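Local coordinates for putative flagellar motor switch protein FliN (Thermotoga maritima, PDB 1O6A) that probably forms part of the C-ring switch complex at the base of the flagellar motor, which sets the direction of rotation, at residues Ile58-Gly62 / Lys63-Arg67. Numbering follows the deposited sequence.
Sequences ILVNG and KLIAR
Val60 and Lys63 close the two-residue loop of a beta hairpin, joining strands 56-60 and 63-73, with a reciprocal pair of backbone hydrogen bonds: Val60 N to Lys63 O and Lys63 N to Val60 O each span 2.9 Å, with N-H...O angles of 161° and 162°. Between them Asn61 and Gly62, both at positive phi, make the type I' turn. Lys63 O also receives a CA-H...O contact from Leu59 CA at 3.1 Å. Further along, Ile58 N donates to Ala66 O (2.9 Å), while Ile58 O accepts from Ile65 N at 3.2 Å and, weakly, from Ala66 N at 3.4 Å. Two residues thus face one, the definition of a classic beta bulge. A chi1 of 63° puts CG1 and CD1 of Ile65 against Val60 CG2, each at 3.8 Å, the two side chains crossing at a slant. Ile58 CD1 lies 3.8 Å from Ala66 CB on the same face as Val60, where Leu94 of helix 87-94 also touches Val60. Lys63 and Arg67 form salt bridges with Glu96 and Glu83, respectively. Pairing is therefore regular at the turn and steps by one residue between Leu59 and Ile58; the extra residue keeps Ala66 on the Ile58 and Val60 face.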
ATOM      1  N   ILE A  58      -0.465   6.785   2.492  1.00 14.62           N
ATOM      2  CA  ILE A  58      -1.007   6.131   3.674  1.00 12.15           C
ATOM      3  C   ILE A  58      -2.506   6.208   3.600  1.00 12.31           C
ATOM      4  O   ILE A  58      -3.053   7.300   3.576  1.00 13.15           O
ATOM      5  CB  ILE A  58      -0.537   6.856   4.947  1.00 12.93           C
ATOM      6  CG1 ILE A  58       0.995   6.870   5.020  1.00 15.38           C
ATOM      7  CG2 ILE A  58      -1.138   6.214   6.185  1.00 15.02           C
ATOM      8  CD1 ILE A  58       1.509   7.928   5.924  1.00 20.28           C
ATOM      9  N   LEU A  59      -3.144   5.047   3.465  1.00 12.11           N
ATOM     10  CA  LEU A  59      -4.592   4.954   3.279  1.00 14.66           C
ATOM     11  C   LEU A  59      -5.221   4.333   4.522  1.00 15.39           C
ATOM     12  O   LEU A  59      -4.664   3.402   5.116  1.00 17.69           O
ATOM     13  CB  LEU A  59      -4.927   4.100   2.065  1.00 14.53           C
ATOM     14  CG  LEU A  59      -4.513   4.744   0.734  1.00 19.68           C
ATOM     15  CD1 LEU A  59      -3.052   4.473   0.428  1.00 23.27           C
ATOM     16  CD2 LEU A  59      -5.420   4.278  -0.378  1.00 25.14           C
ATOM     17  N   VAL A  60      -6.403   4.819   4.867  1.00 15.69           N
ATOM     18  CA  VAL A  60      -7.140   4.293   5.990  1.00 14.31           C
ATOM     19  C   VAL A  60      -8.481   3.891   5.429  1.00 16.19           C
ATOM     20  O   VAL A  60      -9.151   4.705   4.798  1.00 16.43           O
ATOM     21  CB  VAL A  60      -7.220   5.298   7.155  1.00 16.91           C
ATOM     22  CG1 VAL A  60      -8.026   4.686   8.319  1.00 21.79           C
ATOM     23  CG2 VAL A  60      -5.845   5.636   7.647  1.00 18.90           C
ATOM     24  N   ASN A  61      -8.844   2.609   5.595  1.00 15.88           N
ATOM     25  CA  ASN A  61      -9.990   2.031   4.910  1.00 19.96           C
ATOM     26  C   ASN A  61     -10.094   2.512   3.464  1.00 19.11           C
ATOM     27  O   ASN A  61     -11.161   2.903   3.008  1.00 19.11           O
ATOM     28  CB  ASN A  61     -11.287   2.333   5.676  1.00 19.96           C
ATOM     29  CG  ASN A  61     -11.367   1.641   7.010  1.00 26.66           C
ATOM     30  OD1 ASN A  61     -10.519   0.838   7.379  1.00 25.33           O
ATOM     31  ND2 ASN A  61     -12.420   1.952   7.754  1.00 25.47           N
ATOM     32  N   GLY A  62      -8.974   2.515   2.751  1.00 20.19           N
ATOM     33  CA  GLY A  62      -8.973   2.856   1.332  1.00 19.53           C
ATOM     34  C   GLY A  62      -8.954   4.331   0.981  1.00 19.60           C
ATOM     35  O   GLY A  62      -8.971   4.668  -0.183  1.00 20.73           O
ATOM     36  N   LYS A  63      -8.926   5.211   1.977  1.00 18.61           N
ATOM     37  CA  LYS A  63      -8.949   6.664   1.748  1.00 17.93           C
ATOM     38  C   LYS A  63      -7.565   7.239   2.033  1.00 15.93           C
ATOM     39  O   LYS A  63      -6.980   6.943   3.046  1.00 13.13           O
ATOM     40  CB  LYS A  63      -9.965   7.332   2.697  1.00 19.00           C
ATOM     41  CG  LYS A  63     -11.393   6.825   2.541  1.00 24.25           C
ATOM     42  CD  LYS A  63     -12.052   7.318   1.260  1.00 28.80           C
ATOM     43  CE  LYS A  63     -13.500   6.756   1.152  1.00 43.06           C
ATOM     44  NZ  LYS A  63     -14.109   6.959  -0.210  1.00 46.18           N
ATOM     45  N   LEU A  64      -7.046   8.051   1.129  1.00 15.78           N
ATOM     46  CA  LEU A  64      -5.744   8.669   1.308  1.00 17.42           C
ATOM     47  C   LEU A  64      -5.864   9.764   2.340  1.00 17.18           C
ATOM     48  O   LEU A  64      -6.588  10.734   2.135  1.00 16.63           O
ATOM     49  CB  LEU A  64      -5.256   9.251  -0.012  1.00 18.04           C
ATOM     50  CG  LEU A  64      -3.922   9.962   0.046  1.00 17.25           C
ATOM     51  CD1 LEU A  64      -2.803   8.973   0.258  1.00 16.14           C
ATOM     52  CD2 LEU A  64      -3.753  10.782  -1.233  1.00 21.76           C
ATOM     53  N   ILE A  65      -5.227   9.601   3.491  1.00 14.27           N
ATOM     54  CA  ILE A  65      -5.276  10.689   4.484  1.00 15.64           C
ATOM     55  C   ILE A  65      -3.915  11.302   4.779  1.00 16.50           C
ATOM     56  O   ILE A  65      -3.833  12.365   5.395  1.00 17.69           O
ATOM     57  CB  ILE A  65      -5.930  10.256   5.783  1.00 19.06           C
ATOM     58  CG1 ILE A  65      -5.152   9.164   6.455  1.00 19.01           C
ATOM     59  CG2 ILE A  65      -7.417   9.815   5.606  1.00 21.35           C
ATOM     60  CD1 ILE A  65      -5.155   9.358   7.937  1.00 32.53           C
ATOM     61  N   ALA A  66      -2.856  10.641   4.351  1.00 13.63           N
ATOM     62  CA  ALA A  66      -1.508  11.060   4.702  1.00 13.98           C
ATOM     63  C   ALA A  66      -0.476  10.504   3.738  1.00 15.13           C
ATOM     64  O   ALA A  66      -0.765   9.613   2.931  1.00 13.53           O
ATOM     65  CB  ALA A  66      -1.189  10.637   6.123  1.00 15.76           C
ATOM     66  N   ARG A  67       0.708  11.087   3.782  1.00 12.77           N
ATOM     67  CA  ARG A  67       1.875  10.553   3.062  1.00 14.81           C
ATOM     68  C   ARG A  67       3.065  10.599   3.997  1.00 14.69           C
ATOM     69  O   ARG A  67       3.019  11.297   5.040  1.00 13.71           O
ATOM     70  CB  ARG A  67       2.107  11.352   1.775  1.00 16.05           C
ATOM     71  CG  ARG A  67       0.922  11.299   0.796  1.00 19.50           C
ATOM     72  CD  ARG A  67       1.256  11.577  -0.754  1.00 17.88           C
ATOM     73  NE  ARG A  67       1.859  12.876  -0.869  1.00 29.47           N
ATOM     74  CZ  ARG A  67       2.431  13.342  -1.974  1.00 31.80           C
ATOM     75  NH1 ARG A  67       2.443  12.611  -3.056  1.00 24.44           N
ATOM     76  NH2 ARG A  67       3.013  14.534  -1.969  1.00 30.20           N
TER